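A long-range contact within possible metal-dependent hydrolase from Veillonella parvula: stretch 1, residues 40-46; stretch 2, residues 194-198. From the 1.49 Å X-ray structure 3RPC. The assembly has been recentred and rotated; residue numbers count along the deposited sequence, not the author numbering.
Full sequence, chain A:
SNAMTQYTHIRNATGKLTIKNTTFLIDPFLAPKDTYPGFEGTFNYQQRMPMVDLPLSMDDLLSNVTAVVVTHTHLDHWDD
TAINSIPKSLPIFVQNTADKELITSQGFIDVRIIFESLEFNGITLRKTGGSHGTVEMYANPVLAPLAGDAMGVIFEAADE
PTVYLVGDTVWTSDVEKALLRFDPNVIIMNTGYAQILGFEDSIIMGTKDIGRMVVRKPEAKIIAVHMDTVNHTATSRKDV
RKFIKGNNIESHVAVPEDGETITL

Stretch 1 40-46: EGTFNYQ
Stretch 2, residues 194-198: AQILG

What holds the two stretches together most firmly? Two backbone hydrogen bonds do. Leu197 N donates to Gly41 O at 3.0 Å, with an N-H...O angle of 156°, and Phe43 N donates to Gln195 O, also at 3.0 Å and nearly straight at 166°. A water adds a second link beside the first bond, donating to Gly41 O at 2.9 Å and to Leu197 O at 3.1 Å, so that the Gly41 carbonyl accepts from both the amide and the water.

What backbone arrangement do these bonds accompany? They flank a single antiparallel bridge centred on Thr42 and Ile196, whose CA atoms lie 4.2 Å apart. The chains run in opposite senses, pairing Gly41 with Leu197 and Phe43 with Gln195, but neither stretch forms a regular strand. Thr42 (phi/psi -115/165), Gln195 (-128/154) and Ile196 (-113/142) are extended, and Leu197 follows at -60/135. Gly41 enters at 76/16, a positive phi that favours glycine. Starting at the bridged Thr42 itself, a type II turn to Tyr45 bends the first stretch, with Phe43 at -49/129 and Asn44 at 60/40; Tyr45 (-63/-19) ends it. Gly198, at 88/1, closes the second stretch.

Which side chains meet around the bridged pair? Thr42 (chi1 p, 64°) and Ile196 (chi1 m, chi2 m) both have CA-to-CB bonds pointing away from the opposing stretch, yet their methyls meet, Thr42 CG2 lying 3.7 Å from Ile196 CD1. Thr42 CB also rests 3.6 Å from Gln195 O, while Ile196 CG2 approaches Gly41 O to 3.4 Å. Next to them, Phe43 (chi1 t, chi2 84°) and Gln195 (chi1 m, chi2 t, chi3 -76°) have their CB atoms 4.0 Å apart. Both CA-to-CB bonds point sideways, but the Phe43 ring leads away, so its side-chain contact here is made near the backbone. Gln195 NE2 is hydrogen-bonded elsewhere in the structure.

How does the packing extend into the turn? Leu197 (chi1 m, chi2 t) has the largest area covered of any residue in the contact. Its CG sits 3.6 Å from Thr42 O and its CD2 4.0 Å from Phe43 N, placing its branched end against the backbone where the turn begins. Tyr45 (chi1 p, chi2 86°) points its CA-to-CB bond toward the second stretch and brings CD2 within 3.7 Å of Leu197 CD1, an apolar contact in which the methyl approaches the ring obliquely. Altogether the two stretches bury 330 Å², counting both sides.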

# COMPACT_ATOMS: atom_id res chain seq x y z
N GLU A 40 11.54 13.70 19.50
CA GLU A 40 12.02 15.00 19.04
C GLU A 40 11.14 15.55 17.91
O GLU A 40 10.74 14.81 17.01
CB GLU A 40 13.48 14.89 18.57
CG GLU A 40 14.12 16.22 18.22
CD GLU A 40 15.58 16.07 17.81
OE1 GLU A 40 16.12 14.95 17.95
OE2 GLU A 40 16.18 17.07 17.35
N GLY A 41 10.85 16.85 17.99
CA GLY A 41 10.15 17.55 16.92
C GLY A 41 8.67 17.26 16.86
O GLY A 41 8.01 17.54 15.86
N THR A 42 8.13 16.69 17.94
CA THR A 42 6.72 16.32 17.95
C THR A 42 5.92 17.11 18.97
O THR A 42 6.48 17.77 19.85
CB THR A 42 6.52 14.81 18.23
OG1 THR A 42 6.99 14.48 19.55
CG2 THR A 42 7.25 13.95 17.19
N PHE A 43 4.60 17.06 18.83
CA PHE A 43 3.68 17.67 19.77
C PHE A 43 4.04 17.28 21.21
O PHE A 43 4.24 16.10 21.52
CB PHE A 43 2.26 17.20 19.40
CG PHE A 43 1.17 17.77 20.27
CD1 PHE A 43 0.63 19.02 20.01
CD2 PHE A 43 0.65 17.04 21.31
CE1 PHE A 43 -0.39 19.53 20.78
CE2 PHE A 43 -0.38 17.54 22.10
CZ PHE A 43 -0.90 18.79 21.84
N ASN A 44 4.15 18.28 22.08
CA ASN A 44 4.38 18.03 23.51
C ASN A 44 5.68 17.26 23.76
O ASN A 44 5.72 16.37 24.62
CB ASN A 44 3.18 17.26 24.08
CG ASN A 44 3.22 17.13 25.60
OD1 ASN A 44 3.67 18.01 26.31
ND2 ASN A 44 2.73 15.99 26.09
N TYR A 45 6.74 17.60 23.03
CA TYR A 45 8.00 16.85 23.10
C TYR A 45 8.65 16.92 24.48
O TYR A 45 9.50 16.07 24.80
CB TYR A 45 8.99 17.30 22.03
CG TYR A 45 9.50 18.72 22.19
CD1 TYR A 45 10.60 19.00 23.00
CD2 TYR A 45 8.91 19.77 21.51
CE1 TYR A 45 11.07 20.29 23.14
CE2 TYR A 45 9.37 21.06 21.64
CZ TYR A 45 10.46 21.32 22.45
OH TYR A 45 10.91 22.61 22.57
N GLN A 46 8.27 17.90 25.29
CA GLN A 46 8.86 18.06 26.63
C GLN A 46 8.48 16.92 27.58
O GLN A 46 9.18 16.67 28.57
CB GLN A 46 8.45 19.41 27.23
CG GLN A 46 8.97 20.62 26.47
CD GLN A 46 7.98 21.17 25.47
OE1 GLN A 46 7.09 20.46 24.99
NE2 GLN A 46 8.12 22.45 25.15
N ALA A 194 -1.45 11.33 16.88
CA ALA A 194 -0.08 11.76 17.08
C ALA A 194 0.26 12.87 16.08
O ALA A 194 -0.01 12.74 14.88
CB ALA A 194 0.87 10.58 16.91
N GLN A 195 0.88 13.94 16.57
CA GLN A 195 1.16 15.10 15.72
C GLN A 195 2.61 15.54 15.78
O GLN A 195 3.31 15.34 16.79
CB GLN A 195 0.24 16.26 16.08
CG GLN A 195 -1.19 15.99 15.74
CD GLN A 195 -2.05 17.24 15.81
OE1 GLN A 195 -2.40 17.69 16.89
NE2 GLN A 195 -2.39 17.80 14.66
N ILE A 196 3.04 16.18 14.70
CA ILE A 196 4.40 16.66 14.52
C ILE A 196 4.37 18.17 14.52
O ILE A 196 3.43 18.76 13.98
CB ILE A 196 4.96 16.21 13.16
CG1 ILE A 196 4.74 14.70 12.94
CG2 ILE A 196 6.44 16.58 13.04
CD1 ILE A 196 5.40 13.81 13.97
N LEU A 197 5.37 18.81 15.12
CA LEU A 197 5.42 20.26 15.13
C LEU A 197 5.49 20.78 13.70
O LEU A 197 6.23 20.25 12.86
CB LEU A 197 6.61 20.77 15.96
CG LEU A 197 6.64 20.39 17.44
CD1 LEU A 197 7.93 20.87 18.08
CD2 LEU A 197 5.43 20.95 18.18
N GLY A 198 4.69 21.81 13.41
CA GLY A 198 4.70 22.42 12.09
C GLY A 198 3.78 21.79 11.07
O GLY A 198 3.72 22.25 9.93
O HOH W 1 8.93 18.99 13.58